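Local coordinates for protein ribosomal RNA small subunit methyltransferase Nep1 (Archaeoglobus fulgidus, PDB 3O7B) that probably methylates N1 of a specific pseudouridine in 16S ribosomal RNA during ribosome biogenesis, taking the methyl group from S-adenosyl-L-methionine, at residues A29-E34 and E106-T111; P87-Q92 and A195-D200; L170-K175 and K213-G218; V191-F196 and Y226-V231. All coordinates share one frame; numbering follows the deposited sequence.

Contacts 1, 3 and 4 lie on one mixed sheet of a SPOUT-class methyltransferase, and contacts 2, 3 and 4 all touch the bound S-adenosylhomocysteine. Strand 189-194 is the seam: Val-31 N lies 2.8 Å from Val-191 O, joining contact 1 to contact 4, and Leu-170 O lies 2.9 Å from Cys-192 N, joining contact 4 to contact 3. Contacts 2 and 4 share Ala-195 and Phe-196, where that strand passes into the loop 195-200 that lines the ligand. Contact 2, near the homocysteine part, and contact 3, around the adenine, have centres about 17 Å apart. Contact 1 is more remote, the side chain of Leu-33 coming within about 7 Å of the ligand.

Contact 1. Residues A29-E34 and E106-T111; sequences AFVFLE and EVYVHT
Phe-30 and Phe-32 reach across to Glu-106, Tyr-108 and His-110 in a run of parallel beta-sheet pairing, part of the central sheet of the SPOUT fold. Four backbone hydrogen bonds form the ladder. Phe-30 N donates to Glu-106 O (2.9 Å) and Phe-30 O accepts from Tyr-108 N; two residues on, Phe-32 N donates to Tyr-108 O, and Phe-32 O takes the bond from His-110 N (2.8 Å). CA-H...O contacts fill the intervals, as between Val-31 CA and Tyr-108 O at 3.4 Å.

The apolar packing divides between the two faces. On one, the Tyr-108 ring has its CE2 edge at Ala-29 CB (4.2 Å) while Val-31 CG1 lies against Tyr-108 CB; helix 160-163 covers this side. On the other, where Phe-32 packs against helix 87-98, Phe-32 and Val-109 meet loosely, CG2 of the valine lying at the edge of the phenylalanine ring.

Polar ends are held from outside the ladder: Glu-34 by Lys-83, Thr-205 and the backbone of Phe-202, and Glu-106 by Arg-167.

At the end of the pairing, the His-110 ring swings anti to its own N (chi1 157°) and reaches over to the corner at Glu-34. An alanine here would be likely to open a gap beside Leu-33 CD2 and Glu-34 CG, where the imidazole now packs. The ring meets that turn edge-on, CD2 of His-110 lying 4.0 Å from Leu-33 CD2 and NE2 of His-110 3.9 Å from Glu-34 CG.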
# COMPACT_ATOMS: atom_id res chain seq x y z
N ALA A 29 -5.72 13.39 -15.24
CA ALA A 29 -4.97 13.48 -14.00
C ALA A 29 -5.68 12.72 -12.91
O ALA A 29 -6.90 12.62 -12.89
CB ALA A 29 -4.82 14.95 -13.57
N PHE A 30 -4.89 12.25 -11.94
CA PHE A 30 -5.40 11.77 -10.68
C PHE A 30 -5.00 12.75 -9.61
O PHE A 30 -3.84 13.20 -9.59
CB PHE A 30 -4.79 10.41 -10.33
CG PHE A 30 -5.41 9.26 -11.07
CD1 PHE A 30 -6.27 8.37 -10.40
CD2 PHE A 30 -5.12 9.03 -12.42
CE1 PHE A 30 -6.82 7.28 -11.06
CE2 PHE A 30 -5.69 7.93 -13.09
CZ PHE A 30 -6.54 7.07 -12.40
N VAL A 31 -5.96 13.14 -8.76
CA VAL A 31 -5.72 14.09 -7.70
C VAL A 31 -6.14 13.48 -6.38
O VAL A 31 -7.33 13.16 -6.18
CB VAL A 31 -6.52 15.42 -7.92
CG1 VAL A 31 -6.16 16.44 -6.87
CG2 VAL A 31 -6.28 15.96 -9.33
N PHE A 32 -5.20 13.34 -5.46
CA PHE A 32 -5.53 12.93 -4.10
C PHE A 32 -5.86 14.16 -3.30
O PHE A 32 -5.07 15.11 -3.25
CB PHE A 32 -4.40 12.09 -3.49
CG PHE A 32 -4.21 10.79 -4.22
CD1 PHE A 32 -5.15 9.77 -4.10
CD2 PHE A 32 -3.11 10.59 -5.08
CE1 PHE A 32 -5.03 8.58 -4.82
CE2 PHE A 32 -2.97 9.38 -5.79
CZ PHE A 32 -3.93 8.38 -5.65
N LEU A 33 -7.04 14.14 -2.70
CA LEU A 33 -7.59 15.32 -2.01
C LEU A 33 -7.43 15.28 -0.52
O LEU A 33 -7.61 14.23 0.12
CB LEU A 33 -9.08 15.46 -2.33
CG LEU A 33 -9.46 15.74 -3.77
CD1 LEU A 33 -10.98 15.81 -3.86
CD2 LEU A 33 -8.82 17.06 -4.29
N GLU A 34 -7.10 16.44 0.06
CA GLU A 34 -6.98 16.59 1.50
C GLU A 34 -6.05 15.52 2.08
O GLU A 34 -6.31 14.93 3.14
CB GLU A 34 -8.36 16.57 2.18
CG GLU A 34 -9.20 17.80 1.83
CD GLU A 34 -10.54 17.81 2.50
OE1 GLU A 34 -10.70 17.10 3.52
OE2 GLU A 34 -11.42 18.55 2.01
N GLU A 106 -1.30 12.63 -15.43
CA GLU A 106 -0.53 13.34 -14.43
C GLU A 106 -1.04 12.98 -13.04
O GLU A 106 -2.17 12.49 -12.90
CB GLU A 106 -0.64 14.86 -14.60
CG GLU A 106 0.04 15.46 -15.81
CD GLU A 106 0.08 16.99 -15.71
OE1 GLU A 106 -0.99 17.66 -15.80
OE2 GLU A 106 1.19 17.55 -15.52
N VAL A 107 -0.23 13.26 -12.02
CA VAL A 107 -0.53 12.96 -10.63
C VAL A 107 -0.30 14.16 -9.74
O VAL A 107 0.78 14.77 -9.78
CB VAL A 107 0.33 11.78 -10.12
CG1 VAL A 107 0.07 11.50 -8.65
CG2 VAL A 107 0.05 10.56 -10.95
N TYR A 108 -1.31 14.51 -8.95
CA TYR A 108 -1.22 15.59 -8.00
C TYR A 108 -1.66 15.16 -6.63
O TYR A 108 -2.53 14.28 -6.50
CB TYR A 108 -2.12 16.77 -8.41
CG TYR A 108 -1.74 17.42 -9.71
CD1 TYR A 108 -0.84 18.48 -9.72
CD2 TYR A 108 -2.25 16.97 -10.91
CE1 TYR A 108 -0.48 19.10 -10.91
CE2 TYR A 108 -1.90 17.59 -12.11
CZ TYR A 108 -1.01 18.66 -12.09
OH TYR A 108 -0.62 19.30 -13.25
N VAL A 109 -1.10 15.80 -5.62
CA VAL A 109 -1.53 15.62 -4.25
C VAL A 109 -1.93 16.99 -3.72
O VAL A 109 -1.13 17.93 -3.77
CB VAL A 109 -0.41 15.00 -3.37
CG1 VAL A 109 -0.86 14.92 -1.90
CG2 VAL A 109 -0.04 13.61 -3.88
N HIS A 110 -3.18 17.12 -3.27
CA HIS A 110 -3.67 18.31 -2.60
C HIS A 110 -3.66 17.97 -1.12
O HIS A 110 -4.22 16.94 -0.72
CB HIS A 110 -5.07 18.60 -3.15
CG HIS A 110 -5.95 19.41 -2.25
ND1 HIS A 110 -5.98 20.79 -2.24
CD2 HIS A 110 -6.91 19.00 -1.39
CE1 HIS A 110 -6.91 21.19 -1.38
NE2 HIS A 110 -7.48 20.12 -0.85
N THR A 111 -3.01 18.79 -0.31
CA THR A 111 -2.92 18.48 1.12
C THR A 111 -4.08 19.11 1.91
O THR A 111 -4.80 19.98 1.39
CB THR A 111 -1.60 18.95 1.74
OG1 THR A 111 -1.63 20.38 1.84
CG2 THR A 111 -0.41 18.53 0.89

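Contact 2. Residues P87-Q92 and A195-D200; sequences PDIVHQ and AFPHGD. With SAH (S-adenosyl-L-homocysteine), chain C.
Ile-89 drives both of its branches into the loop that carries Ala-195 to Pro-197, and the tight part of the contact is built around it. Its CD1 lies over the start of the proline, 3.5 Å from Pro-197 N and 3.7 Å from Pro-197 CB, the two side chains crossing at about a right angle. The CG2 branch, anti to the backbone N, rests against the carbonyl group of Ala-195 (CG2 to C 3.8 Å). Alongside, Val-90 CB meets Ala-195 CB at 4.0 Å. A water links the two backbones, accepting from Val-90 N (3.1 Å) and donating to Ala-195 O (2.8 Å).

Beyond Pro-197 the loop parts from the helix. His-198 and Asp-200 are exposed, and the chain bends round the homocysteine part of the ligand, whose amino N donates to Gly-199 O over 2.8 Å. Phe-196 turns from the helix to the same ligand, and Phe-196 CE1 lies 3.8 Å from CG of S-adenosylhomocysteine.

Within the fold, the contact ties the first turns of helix 87-98 to the loop after strand 189-194. Phe-32 of strand 28-35 packs on both Val-90 and Ala-195, and farther along the helix Gln-92 reaches Arg-127 of the second subunit.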
# COMPACT_ATOMS: atom_id res chain seq x y z
N PRO A 87 0.08 10.06 6.86
CA PRO A 87 0.75 10.06 5.55
C PRO A 87 0.79 8.67 4.90
O PRO A 87 1.04 8.58 3.70
CB PRO A 87 2.16 10.57 5.85
CG PRO A 87 2.37 10.32 7.33
CD PRO A 87 1.01 10.36 7.97
N ASP A 88 0.50 7.63 5.68
CA ASP A 88 0.49 6.27 5.13
C ASP A 88 -0.57 6.12 4.05
O ASP A 88 -0.41 5.34 3.10
CB ASP A 88 0.21 5.25 6.23
CG ASP A 88 -1.04 5.57 7.02
OD1 ASP A 88 -0.98 6.56 7.79
OD2 ASP A 88 -2.05 4.85 6.87
N ILE A 89 -1.67 6.86 4.17
CA ILE A 89 -2.75 6.67 3.22
C ILE A 89 -2.33 7.09 1.81
O ILE A 89 -2.44 6.32 0.84
CB ILE A 89 -4.04 7.41 3.65
CG1 ILE A 89 -4.55 6.82 4.97
CG2 ILE A 89 -5.11 7.33 2.56
CD1 ILE A 89 -5.64 7.67 5.63
N VAL A 90 -1.84 8.31 1.68
CA VAL A 90 -1.45 8.77 0.36
C VAL A 90 -0.21 8.01 -0.15
O VAL A 90 -0.07 7.79 -1.34
CB VAL A 90 -1.28 10.33 0.31
CG1 VAL A 90 -0.03 10.79 1.02
CG2 VAL A 90 -1.31 10.83 -1.13
N HIS A 91 0.66 7.58 0.77
CA HIS A 91 1.83 6.75 0.38
C HIS A 91 1.39 5.55 -0.44
O HIS A 91 1.88 5.34 -1.55
CB HIS A 91 2.57 6.29 1.63
CG HIS A 91 3.75 5.41 1.34
ND1 HIS A 91 4.03 4.28 2.09
CD2 HIS A 91 4.69 5.47 0.37
CE1 HIS A 91 5.11 3.70 1.60
NE2 HIS A 91 5.54 4.40 0.57
N GLN A 92 0.43 4.79 0.10
CA GLN A 92 0.09 3.52 -0.54
C GLN A 92 -0.67 3.76 -1.82
O GLN A 92 -0.50 3.04 -2.81
CB GLN A 92 -0.72 2.67 0.44
CG GLN A 92 0.08 2.30 1.71
CD GLN A 92 -0.76 2.04 2.94
OE1 GLN A 92 -1.99 2.08 2.90
NE2 GLN A 92 -0.09 1.76 4.06
N ALA A 195 -7.72 11.33 0.46
CA ALA A 195 -6.59 10.60 1.04
C ALA A 195 -6.42 10.90 2.53
O ALA A 195 -5.32 11.12 3.02
CB ALA A 195 -5.29 10.88 0.26
N PHE A 196 -7.55 10.92 3.24
CA PHE A 196 -7.58 11.19 4.68
C PHE A 196 -8.45 10.10 5.31
O PHE A 196 -9.25 9.48 4.62
CB PHE A 196 -8.15 12.60 4.96
CG PHE A 196 -9.48 12.85 4.30
CD1 PHE A 196 -10.67 12.57 4.98
CD2 PHE A 196 -9.56 13.31 2.99
CE1 PHE A 196 -11.91 12.78 4.35
CE2 PHE A 196 -10.79 13.52 2.37
CZ PHE A 196 -11.97 13.25 3.04
N PRO A 197 -8.25 9.81 6.60
CA PRO A 197 -8.93 8.64 7.18
C PRO A 197 -10.39 8.78 7.64
O PRO A 197 -11.13 7.79 7.66
CB PRO A 197 -8.06 8.30 8.39
CG PRO A 197 -7.47 9.57 8.78
CD PRO A 197 -7.31 10.42 7.55
N HIS A 198 -10.79 10.00 8.03
CA HIS A 198 -12.09 10.21 8.68
C HIS A 198 -12.68 11.54 8.27
O HIS A 198 -11.96 12.44 7.87
CB HIS A 198 -11.98 10.24 10.21
CG HIS A 198 -11.36 9.02 10.80
ND1 HIS A 198 -12.00 7.80 10.83
CD2 HIS A 198 -10.16 8.83 11.39
CE1 HIS A 198 -11.22 6.92 11.42
NE2 HIS A 198 -10.09 7.51 11.76
N GLY A 199 -14.00 11.66 8.43
CA GLY A 199 -14.68 12.92 8.15
C GLY A 199 -15.08 13.06 6.69
O GLY A 199 -14.98 12.13 5.90
N ASP A 200 -15.56 14.25 6.35
CA ASP A 200 -16.03 14.56 5.00
C ASP A 200 -15.14 15.64 4.42
O ASP A 200 -14.44 16.30 5.16
CB ASP A 200 -17.47 15.08 5.06
CG ASP A 200 -18.44 14.03 5.54
OD1 ASP A 200 -18.83 14.09 6.73
OD2 ASP A 200 -18.80 13.14 4.74
N SAH C . -15.54 10.16 4.02
CA SAH C . -14.92 8.89 4.51
CB SAH C . -13.47 9.15 4.91
CG SAH C . -12.51 9.11 3.73
SD SAH C . -12.55 7.53 2.83
C SAH C . -15.70 8.29 5.68
O SAH C . -16.77 8.78 6.04
C5' SAH C . -11.37 7.80 1.48
C4' SAH C . -11.92 8.23 0.12
O4' SAH C . -12.42 7.14 -0.62
C3' SAH C . -13.09 9.20 0.18
O3' SAH C . -12.67 10.51 0.47
C2' SAH C . -13.67 9.04 -1.20
O2' SAH C . -12.90 9.78 -2.15
C1' SAH C . -13.46 7.56 -1.48
N9 SAH C . -14.63 6.68 -1.21
C8 SAH C . -14.92 6.01 -0.05
N7 SAH C . -16.05 5.28 -0.24
C5 SAH C . -16.46 5.46 -1.52
C6 SAH C . -17.54 4.96 -2.24
N6 SAH C . -18.43 4.13 -1.68
N1 SAH C . -17.69 5.33 -3.56
C2 SAH C . -16.80 6.20 -4.16
N3 SAH C . -15.74 6.69 -3.43
C4 SAH C . -15.58 6.34 -2.13
O HOH W 1 -2.60 10.67 3.50

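Contact 3. Residues L170-K175 and K213-G218; sequences LLFREK and KEVSLG. With SAH (S-adenosyl-L-homocysteine), chain C; TYR (tyrosine), chain B.
Arg-173, just past strand 170-172, meets Glu-214 of the parallel strand 213-215. The arginine leaves its backbone almost eclipsed (chi1 -5°) and bends again at chi3, which carries NH1 to Glu-214 OE2 at 2.6 Å. That oxygen lies in the guanidinium plane, at its edge, whereas NH1 comes to it on the syn side but tilted well out of the carboxylate plane. With the guanidinium and carboxylate planes 89° apart, a single N-O pair makes the bridge. Lys-175 folds back with CD over a guanidinium face, and its NZ makes a long salt bridge to Glu-214 OE1 (3.7 Å). A lysine in place of Glu-214 would probably leave both Arg-173 and Lys-175 without their shared counter-charge and set the guanidinium free to turn.

The Phe-172 and Val-215 side chains run alongside one another from the same face of the sheet. Val-215 CB sits over one face of the Phe-172 ring in a CH-pi contact, 4.2 Å from the centroid, and its CG1 comes within 3.5 Å of CE1 of that ring. Ser-216 OG, anti to its own N (chi1 -179°), donates to Glu-174 O at 2.8 Å and accepts from Gly-218 N, closing an ST turn.

These loops grip the ligand mainly through backbone atoms. Leu-217 N donates to adenine N1 (2.9 Å), N6 donates to Gly-218 O (3.2 Å), and the ribose O2' donates to Phe-172 O (2.6 Å). An acceptor at N1 beside a donor at N6 is the pattern of a neutral adenine, so the main chain itself reads the base.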
# COMPACT_ATOMS: atom_id res chain seq x y z
N LEU A 170 -14.16 14.14 -11.70
CA LEU A 170 -14.93 13.02 -11.18
C LEU A 170 -14.56 12.87 -9.72
O LEU A 170 -13.41 12.52 -9.40
CB LEU A 170 -14.60 11.75 -11.97
CG LEU A 170 -14.70 11.82 -13.48
CD1 LEU A 170 -14.22 10.50 -14.10
CD2 LEU A 170 -16.16 12.11 -13.92
N LEU A 171 -15.48 13.21 -8.82
CA LEU A 171 -15.23 13.14 -7.39
C LEU A 171 -15.82 11.84 -6.86
O LEU A 171 -17.03 11.61 -6.95
CB LEU A 171 -15.86 14.33 -6.64
CG LEU A 171 -15.67 14.33 -5.13
CD1 LEU A 171 -14.18 14.45 -4.76
CD2 LEU A 171 -16.48 15.44 -4.47
N PHE A 172 -14.96 10.98 -6.35
CA PHE A 172 -15.43 9.72 -5.81
C PHE A 172 -15.87 9.91 -4.37
O PHE A 172 -15.10 10.33 -3.52
CB PHE A 172 -14.35 8.63 -6.03
CG PHE A 172 -14.27 8.21 -7.46
CD1 PHE A 172 -15.06 7.15 -7.94
CD2 PHE A 172 -13.51 8.92 -8.38
CE1 PHE A 172 -15.06 6.80 -9.29
CE2 PHE A 172 -13.50 8.58 -9.73
CZ PHE A 172 -14.29 7.51 -10.19
N ARG A 173 -17.17 9.68 -4.13
CA ARG A 173 -17.73 9.72 -2.78
C ARG A 173 -18.88 8.73 -2.71
O ARG A 173 -19.58 8.52 -3.70
CB ARG A 173 -18.30 11.08 -2.35
CG ARG A 173 -18.14 12.25 -3.27
CD ARG A 173 -19.11 13.37 -2.86
NE ARG A 173 -18.92 13.83 -1.48
CZ ARG A 173 -19.34 15.00 -1.00
NH1 ARG A 173 -20.00 15.85 -1.78
NH2 ARG A 173 -19.11 15.32 0.26
N GLU A 174 -19.07 8.17 -1.52
CA GLU A 174 -20.13 7.20 -1.26
C GLU A 174 -21.51 7.71 -1.66
O GLU A 174 -22.30 6.95 -2.22
CB GLU A 174 -20.11 6.80 0.21
CG GLU A 174 -21.14 5.74 0.57
CD GLU A 174 -21.12 5.38 2.04
OE1 GLU A 174 -20.21 5.84 2.76
OE2 GLU A 174 -22.03 4.63 2.47
N LYS A 175 -21.79 8.99 -1.41
CA LYS A 175 -23.13 9.56 -1.68
C LYS A 175 -23.38 9.90 -3.15
O LYS A 175 -24.46 10.37 -3.51
CB LYS A 175 -23.38 10.79 -0.79
CG LYS A 175 -22.46 11.97 -1.08
CD LYS A 175 -23.05 13.30 -0.63
CE LYS A 175 -23.98 13.86 -1.70
NZ LYS A 175 -24.02 15.34 -1.70
N LYS A 213 -18.76 15.82 -11.20
CA LYS A 213 -19.73 14.73 -11.10
C LYS A 213 -19.31 13.87 -9.93
O LYS A 213 -18.13 13.51 -9.83
CB LYS A 213 -19.70 13.92 -12.38
CG LYS A 213 -20.62 12.71 -12.35
CD LYS A 213 -20.69 12.06 -13.72
CE LYS A 213 -21.48 12.89 -14.73
NZ LYS A 213 -21.31 12.36 -16.12
N GLU A 214 -20.25 13.53 -9.06
CA GLU A 214 -19.97 12.68 -7.90
C GLU A 214 -20.27 11.25 -8.24
O GLU A 214 -21.39 10.93 -8.67
CB GLU A 214 -20.81 13.07 -6.70
CG GLU A 214 -20.62 14.46 -6.22
CD GLU A 214 -21.44 14.74 -4.99
OE1 GLU A 214 -22.51 14.12 -4.83
OE2 GLU A 214 -21.00 15.59 -4.18
N VAL A 215 -19.28 10.38 -8.02
CA VAL A 215 -19.38 8.98 -8.44
C VAL A 215 -19.22 8.06 -7.24
O VAL A 215 -18.25 8.17 -6.47
CB VAL A 215 -18.31 8.63 -9.51
CG1 VAL A 215 -18.47 7.18 -9.99
CG2 VAL A 215 -18.35 9.62 -10.69
N SER A 216 -20.20 7.18 -7.06
CA SER A 216 -20.16 6.20 -5.99
C SER A 216 -19.80 4.82 -6.55
O SER A 216 -20.21 4.46 -7.66
CB SER A 216 -21.50 6.12 -5.25
OG SER A 216 -21.42 5.17 -4.20
N LEU A 217 -19.01 4.07 -5.79
CA LEU A 217 -18.70 2.69 -6.15
C LEU A 217 -19.65 1.70 -5.48
O LEU A 217 -19.73 0.54 -5.89
CB LEU A 217 -17.25 2.35 -5.78
CG LEU A 217 -16.17 3.16 -6.48
CD1 LEU A 217 -14.79 2.73 -5.95
CD2 LEU A 217 -16.24 3.02 -7.99
N GLY A 218 -20.35 2.15 -4.45
CA GLY A 218 -21.25 1.26 -3.71
C GLY A 218 -21.78 1.87 -2.42
O GLY A 218 -21.42 3.00 -2.06
N SAH C . -15.54 10.16 4.02
CA SAH C . -14.92 8.89 4.51
CB SAH C . -13.47 9.15 4.91
CG SAH C . -12.51 9.11 3.73
SD SAH C . -12.55 7.53 2.83
C SAH C . -15.70 8.29 5.68
O SAH C . -16.77 8.78 6.04
C5' SAH C . -11.37 7.80 1.48
C4' SAH C . -11.92 8.23 0.12
O4' SAH C . -12.42 7.14 -0.62
C3' SAH C . -13.09 9.20 0.18
O3' SAH C . -12.67 10.51 0.47
C2' SAH C . -13.67 9.04 -1.20
O2' SAH C . -12.90 9.78 -2.15
C1' SAH C . -13.46 7.56 -1.48
N9 SAH C . -14.63 6.68 -1.21
C8 SAH C . -14.92 6.01 -0.05
N7 SAH C . -16.05 5.28 -0.24
C5 SAH C . -16.46 5.46 -1.52
C6 SAH C . -17.54 4.96 -2.24
N6 SAH C . -18.43 4.13 -1.68
N1 SAH C . -17.69 5.33 -3.56
C2 SAH C . -16.80 6.20 -4.16
N3 SAH C . -15.74 6.69 -3.43
C4 SAH C . -15.58 6.34 -2.13
N TYR B . -21.56 -1.73 -7.92
CA TYR B . -22.91 -1.27 -7.50
C TYR B . -23.99 -2.16 -8.12
O TYR B . -23.80 -2.69 -9.22
CB TYR B . -23.13 0.19 -7.91
CG TYR B . -23.82 1.06 -6.87
CD1 TYR B . -25.03 0.66 -6.29
CD2 TYR B . -23.28 2.28 -6.48
CE1 TYR B . -25.68 1.46 -5.34
CE2 TYR B . -23.92 3.09 -5.53
CZ TYR B . -25.11 2.67 -4.97
OH TYR B . -25.75 3.46 -4.04
OXT TYR B . -25.06 -2.37 -7.55
O HOH W 2 -22.97 17.43 -4.03

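Contact 4. Residues V191-F196 and Y226-V231. With SAH (S-adenosyl-L-homocysteine), chain C.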
# COMPACT_ATOMS: atom_id res chain seq x y z
N VAL A 191 -9.58 12.53 -11.88
CA VAL A 191 -10.09 11.55 -10.93
C VAL A 191 -9.68 12.00 -9.55
O VAL A 191 -8.48 12.09 -9.28
CB VAL A 191 -9.49 10.15 -11.19
CG1 VAL A 191 -9.76 9.22 -10.02
CG2 VAL A 191 -10.02 9.58 -12.48
N CYS A 192 -10.64 12.31 -8.68
CA CYS A 192 -10.38 12.90 -7.38
C CYS A 192 -10.82 11.97 -6.27
O CYS A 192 -12.01 11.58 -6.19
CB CYS A 192 -11.09 14.26 -7.25
SG CYS A 192 -10.47 15.51 -8.42
N ILE A 193 -9.85 11.57 -5.45
CA ILE A 193 -10.07 10.61 -4.38
C ILE A 193 -9.51 11.17 -3.09
O ILE A 193 -8.35 11.62 -3.04
CB ILE A 193 -9.37 9.25 -4.73
CG1 ILE A 193 -9.93 8.67 -6.04
CG2 ILE A 193 -9.47 8.25 -3.56
CD1 ILE A 193 -9.08 7.54 -6.69
N GLY A 194 -10.30 11.15 -2.02
CA GLY A 194 -9.80 11.62 -0.73
C GLY A 194 -8.68 10.72 -0.21
O GLY A 194 -8.73 9.48 -0.42
N ALA A 195 -7.72 11.33 0.46
CA ALA A 195 -6.59 10.60 1.04
C ALA A 195 -6.42 10.90 2.53
O ALA A 195 -5.32 11.12 3.02
CB ALA A 195 -5.29 10.88 0.26
N PHE A 196 -7.55 10.92 3.24
CA PHE A 196 -7.58 11.19 4.68
C PHE A 196 -8.45 10.10 5.31
O PHE A 196 -9.25 9.48 4.62
CB PHE A 196 -8.15 12.60 4.96
CG PHE A 196 -9.48 12.85 4.30
CD1 PHE A 196 -10.67 12.57 4.98
CD2 PHE A 196 -9.56 13.31 2.99
CE1 PHE A 196 -11.91 12.78 4.35
CE2 PHE A 196 -10.79 13.52 2.37
CZ PHE A 196 -11.97 13.25 3.04
N TYR A 226 -8.46 1.09 -1.66
CA TYR A 226 -9.38 0.29 -2.44
C TYR A 226 -10.02 1.09 -3.60
O TYR A 226 -10.13 0.61 -4.72
CB TYR A 226 -10.47 -0.34 -1.54
CG TYR A 226 -11.44 -1.14 -2.35
CD1 TYR A 226 -11.11 -2.44 -2.77
CD2 TYR A 226 -12.65 -0.59 -2.74
CE1 TYR A 226 -12.00 -3.18 -3.56
CE2 TYR A 226 -13.55 -1.32 -3.53
CZ TYR A 226 -13.22 -2.61 -3.93
OH TYR A 226 -14.13 -3.31 -4.70
N VAL A 227 -10.43 2.33 -3.31
CA VAL A 227 -11.01 3.19 -4.33
C VAL A 227 -10.00 3.48 -5.44
O VAL A 227 -10.31 3.37 -6.62
CB VAL A 227 -11.53 4.50 -3.70
CG1 VAL A 227 -11.99 5.46 -4.79
CG2 VAL A 227 -12.70 4.19 -2.76
N THR A 228 -8.76 3.76 -5.04
CA THR A 228 -7.69 3.95 -6.02
C THR A 228 -7.55 2.72 -6.92
O THR A 228 -7.47 2.82 -8.14
CB THR A 228 -6.35 4.26 -5.34
OG1 THR A 228 -6.49 5.46 -4.55
CG2 THR A 228 -5.25 4.49 -6.36
N SER A 229 -7.51 1.55 -6.28
CA SER A 229 -7.39 0.29 -7.03
C SER A 229 -8.54 0.08 -8.02
O SER A 229 -8.32 -0.21 -9.20
CB SER A 229 -7.33 -0.86 -6.02
OG SER A 229 -7.30 -2.11 -6.70
N ARG A 230 -9.77 0.22 -7.54
CA ARG A 230 -10.94 -0.01 -8.39
C ARG A 230 -11.00 1.00 -9.53
O ARG A 230 -11.24 0.63 -10.68
CB ARG A 230 -12.22 0.03 -7.58
CG ARG A 230 -13.45 -0.32 -8.40
CD ARG A 230 -14.42 -1.14 -7.56
NE ARG A 230 -15.79 -1.07 -8.08
CZ ARG A 230 -16.87 -1.35 -7.36
NH1 ARG A 230 -16.74 -1.74 -6.08
NH2 ARG A 230 -18.07 -1.25 -7.90
N VAL A 231 -10.76 2.28 -9.22
CA VAL A 231 -10.84 3.28 -10.27
C VAL A 231 -9.71 3.12 -11.29
O VAL A 231 -9.93 3.25 -12.49
CB VAL A 231 -10.86 4.69 -9.66
CG1 VAL A 231 -10.88 5.76 -10.75
CG2 VAL A 231 -12.09 4.88 -8.75
N SAH C . -15.54 10.16 4.02
CA SAH C . -14.92 8.89 4.51
CB SAH C . -13.47 9.15 4.91
CG SAH C . -12.51 9.11 3.73
SD SAH C . -12.55 7.53 2.83
C SAH C . -15.70 8.29 5.68
O SAH C . -16.77 8.78 6.04
C5' SAH C . -11.37 7.80 1.48
C4' SAH C . -11.92 8.23 0.12
O4' SAH C . -12.42 7.14 -0.62
C3' SAH C . -13.09 9.20 0.18
O3' SAH C . -12.67 10.51 0.47
C2' SAH C . -13.67 9.04 -1.20
O2' SAH C . -12.90 9.78 -2.15
C1' SAH C . -13.46 7.56 -1.48
N9 SAH C . -14.63 6.68 -1.21
C8 SAH C . -14.92 6.01 -0.05
N7 SAH C . -16.05 5.28 -0.24
C5 SAH C . -16.46 5.46 -1.52
C6 SAH C . -17.54 4.96 -2.24
N6 SAH C . -18.43 4.13 -1.68
N1 SAH C . -17.69 5.33 -3.56
C2 SAH C . -16.80 6.20 -4.16
N3 SAH C . -15.74 6.69 -3.43
C4 SAH C . -15.58 6.34 -2.13
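Ile-193 holds CG1 beside its backbone N (chi1 -60°) and extends from there (chi2 165°), which lays CD1 against helix 226-231 at Thr-228 CA, 3.9 Å away. Its other branch, CG2, meets Val-227 CG1 at 4.0 Å. The contact is strand-on-helix packing in the SPOUT fold, whose C-terminal part is characteristically tied in a trefoil knot; the helix runs roughly antiparallel to strand 191-194, with axes 9.3 Å apart.

Val-227 faces two ways. With CG1 anti to the backbone N it packs on Ile-193, while CG2 reaches the adenine of S-adenosylhomocysteine, 3.5 Å from N9. One helical turn on, Val-231 CG1 touches Val-191 CG1 at 3.7 Å, the two side chains running antiparallel past one another. The packing is mostly aliphatic and buried; the Thr-228 hydroxyl is hydrogen-bonded to Ser-224 O. Phe-172 of the adjoining strand borders both Val-191 and Val-231, and on another side of the helix Ser-229 bonds to Ser-229 of the second subunit.

At its end the strand turns from packing to binding: Gly-194 N donates to the ribose O2' of the ligand, 2.9 Å away and nearly straight at 168°.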